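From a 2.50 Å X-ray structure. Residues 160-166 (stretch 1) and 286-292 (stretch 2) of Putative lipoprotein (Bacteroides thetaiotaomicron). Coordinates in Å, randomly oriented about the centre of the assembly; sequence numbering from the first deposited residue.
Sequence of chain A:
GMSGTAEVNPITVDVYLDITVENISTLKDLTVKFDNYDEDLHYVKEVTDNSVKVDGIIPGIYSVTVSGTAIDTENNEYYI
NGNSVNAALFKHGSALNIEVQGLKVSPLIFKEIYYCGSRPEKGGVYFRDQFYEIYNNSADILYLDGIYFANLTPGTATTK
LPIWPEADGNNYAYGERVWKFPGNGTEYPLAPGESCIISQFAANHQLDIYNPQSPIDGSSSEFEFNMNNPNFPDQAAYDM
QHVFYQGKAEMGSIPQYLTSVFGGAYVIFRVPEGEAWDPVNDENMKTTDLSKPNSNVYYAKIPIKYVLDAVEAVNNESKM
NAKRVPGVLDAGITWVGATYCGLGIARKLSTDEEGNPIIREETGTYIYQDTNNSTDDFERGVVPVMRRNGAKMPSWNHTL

Stretch 1, residues 160-166: KLPIWPE
Stretch 2, residues 286-292: KTTDLSK

Residues 160-166 and 286-292 meet in one chain, at least 122 residues apart in sequence at any contact. Stretch 1 has an extended backbone from Lys 160 to Pro 165, without regular strand pairing. Phi runs from about -56° to -110° and psi from 113° to 159°; Glu 166 turns to -58/-40. Stretch 2 starts as a strand at Lys 286 and Thr 287, with phi/psi of -142/148 and -154/158. It ends in a type I beta turn from Asp 289 to Lys 292. The end-to-end directions of the touching parts differ by 131°. In register, Pro 162 CA lies 5.5 Å from Asp 289 CA, and Ile 163 CA lies 5.0 Å from Leu 290 CA. The contact buries 404 Å², both sides summed.

Ile 163 and Leu 290 cover the most surface. Their main chains are joined by a hydrogen bond from Leu 290 N to Ile 163 O, 2.8 Å long with an angle of 154° at the hydrogen. Both CA-to-CB bonds point sideways to the opposing stretch. Ile 163 CB and Leu 290 CB are 4.3 Å apart, so the two aliphatic side chains begin side by side. Ile 163 is m at chi1 and t at chi2 (-57°, 159°). Its CD1 reaches 3.6 Å from Ser 291 CB. Leu 290 is also m, t (-61°, 177°). Its CD1 lies 3.6 Å from Pro 165 N, and the same atom is 4.1 Å from Pro 165 CG. Both residues remain exposed overall, but each gives the other stretch an apolar surface to pack on.

Asp 289 supplies the second hydrogen bond. Ile 163 N donates to Asp 289 OD1 at 3.0 Å, with an angle of 160°. Thus both polar main-chain atoms of Ile 163 are used. Asp 289 has chi1 t (178°) and chi2 -15°, and the end of its side chain comes nearer to stretch 1 than its sideways CB direction suggests. OD1 also accepts from Ser 291 N at 3.0 Å and from Ser 291 OG at 2.7 Å. A carboxylate suits this buried place because one oxygen can serve all three donors. Ser 291 is p at chi1 (78°). The turn is closed by Lys 292 N donating to Asp 289 O at 3.2 Å. Pro 162 CB packs 3.3 Å from Asp 289 OD2; its ring is C-gamma exo.

Trp 164 is m at chi1 (-60°) with chi2 120°. Its CB points away, yet the indole returns to the contact. Trp 164 CZ3 lies 3.5 Å from Thr 288 O, which meets the ring edge near its plane. Trp 164 CE3 is 3.8 Å from Thr 287 CG2. Thr 287 is buried, points toward stretch 1 and has chi1 t (-179°). Its methyl meets the indole, while Thr 287 OG1 donates to Thr 288 O at 2.8 Å. Pro 165, also C-gamma exo, brings CG to 3.4 Å from Thr 287 OG1.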

# COMPACT_ATOMS: atom_id res chain seq x y z
N LYS A 160 20.68 -10.44 16.33
CA LYS A 160 21.99 -9.80 16.14
C LYS A 160 21.73 -8.36 15.67
O LYS A 160 21.13 -8.15 14.61
CB LYS A 160 22.83 -10.61 15.14
CG LYS A 160 24.01 -11.32 15.75
CD LYS A 160 23.64 -12.62 16.46
CE LYS A 160 24.77 -13.12 17.32
NZ LYS A 160 25.92 -13.63 16.52
N LEU A 161 22.06 -7.39 16.51
CA LEU A 161 21.71 -6.00 16.24
C LEU A 161 22.79 -5.16 15.60
O LEU A 161 23.87 -4.96 16.18
CB LEU A 161 21.23 -5.30 17.52
CG LEU A 161 19.89 -5.79 18.14
CD1 LEU A 161 19.44 -4.86 19.24
CD2 LEU A 161 18.77 -5.97 17.08
N PRO A 162 22.44 -4.58 14.43
CA PRO A 162 23.35 -3.65 13.76
C PRO A 162 23.49 -2.36 14.58
O PRO A 162 22.57 -1.99 15.30
CB PRO A 162 22.66 -3.38 12.41
CG PRO A 162 21.64 -4.45 12.26
CD PRO A 162 21.19 -4.72 13.66
N ILE A 163 24.66 -1.71 14.49
CA ILE A 163 24.91 -0.43 15.14
C ILE A 163 25.00 0.58 14.01
O ILE A 163 25.80 0.41 13.09
CB ILE A 163 26.14 -0.40 16.09
CG1 ILE A 163 26.03 -1.48 17.20
CG2 ILE A 163 26.30 1.00 16.73
CD1 ILE A 163 27.35 -1.87 17.85
N TRP A 164 24.12 1.58 14.05
CA TRP A 164 24.04 2.61 13.03
C TRP A 164 24.68 3.91 13.53
O TRP A 164 24.86 4.05 14.76
CB TRP A 164 22.58 2.80 12.60
CG TRP A 164 21.94 1.55 12.04
CD1 TRP A 164 20.84 0.91 12.53
CD2 TRP A 164 22.39 0.78 10.91
NE1 TRP A 164 20.54 -0.18 11.75
CE2 TRP A 164 21.48 -0.29 10.75
CE3 TRP A 164 23.47 0.88 10.03
CZ2 TRP A 164 21.59 -1.22 9.72
CZ3 TRP A 164 23.60 -0.06 9.02
CH2 TRP A 164 22.67 -1.10 8.87
N PRO A 165 25.11 4.85 12.64
CA PRO A 165 25.77 6.08 13.15
C PRO A 165 24.88 6.83 14.15
O PRO A 165 23.65 6.88 14.00
CB PRO A 165 26.04 6.90 11.88
CG PRO A 165 26.03 5.91 10.78
CD PRO A 165 25.03 4.86 11.17
N GLU A 166 25.52 7.35 15.21
CA GLU A 166 24.87 8.09 16.29
C GLU A 166 24.14 9.32 15.72
O GLU A 166 23.00 9.59 16.10
CB GLU A 166 25.91 8.51 17.34
N LYS A 286 24.42 6.91 3.06
CA LYS A 286 24.81 5.50 3.06
C LYS A 286 25.75 5.19 4.22
O LYS A 286 26.50 6.07 4.65
CB LYS A 286 25.42 5.07 1.72
CG LYS A 286 26.67 5.83 1.30
CD LYS A 286 27.43 4.98 0.36
CE LYS A 286 27.97 5.74 -0.78
NZ LYS A 286 28.68 4.82 -1.71
N THR A 287 25.67 3.95 4.75
CA THR A 287 26.51 3.53 5.88
C THR A 287 26.74 2.01 5.93
O THR A 287 25.95 1.20 5.43
CB THR A 287 25.86 4.00 7.22
OG1 THR A 287 26.70 3.62 8.32
CG2 THR A 287 24.44 3.44 7.44
N THR A 288 27.82 1.63 6.62
CA THR A 288 28.08 0.23 6.92
C THR A 288 27.43 -0.05 8.30
O THR A 288 26.95 0.88 8.99
CB THR A 288 29.61 -0.09 6.88
OG1 THR A 288 30.30 0.64 7.89
CG2 THR A 288 30.26 0.23 5.55
N ASP A 289 27.39 -1.32 8.71
CA ASP A 289 26.97 -1.73 10.04
C ASP A 289 28.19 -1.46 10.89
O ASP A 289 29.25 -2.04 10.63
CB ASP A 289 26.54 -3.20 10.04
CG ASP A 289 26.11 -3.76 11.38
OD1 ASP A 289 26.39 -3.11 12.42
OD2 ASP A 289 25.49 -4.84 11.39
N LEU A 290 28.09 -0.52 11.84
CA LEU A 290 29.26 -0.12 12.63
C LEU A 290 29.68 -1.19 13.62
O LEU A 290 30.80 -1.09 14.13
CB LEU A 290 29.03 1.22 13.33
CG LEU A 290 28.76 2.41 12.39
CD1 LEU A 290 28.49 3.66 13.16
CD2 LEU A 290 29.90 2.65 11.41
N SER A 291 28.85 -2.23 13.83
CA SER A 291 29.16 -3.37 14.71
C SER A 291 30.15 -4.33 14.03
O SER A 291 30.72 -5.20 14.68
CB SER A 291 27.89 -4.12 15.07
OG SER A 291 27.52 -4.94 13.98
N LYS A 292 30.33 -4.19 12.71
CA LYS A 292 31.23 -5.00 11.89
C LYS A 292 32.30 -4.05 11.37
O LYS A 292 32.14 -3.49 10.28
CB LYS A 292 30.44 -5.70 10.76
CG LYS A 292 29.31 -6.58 11.28
CD LYS A 292 28.48 -7.17 10.17
CE LYS A 292 27.50 -8.18 10.71
NZ LYS A 292 26.82 -8.91 9.62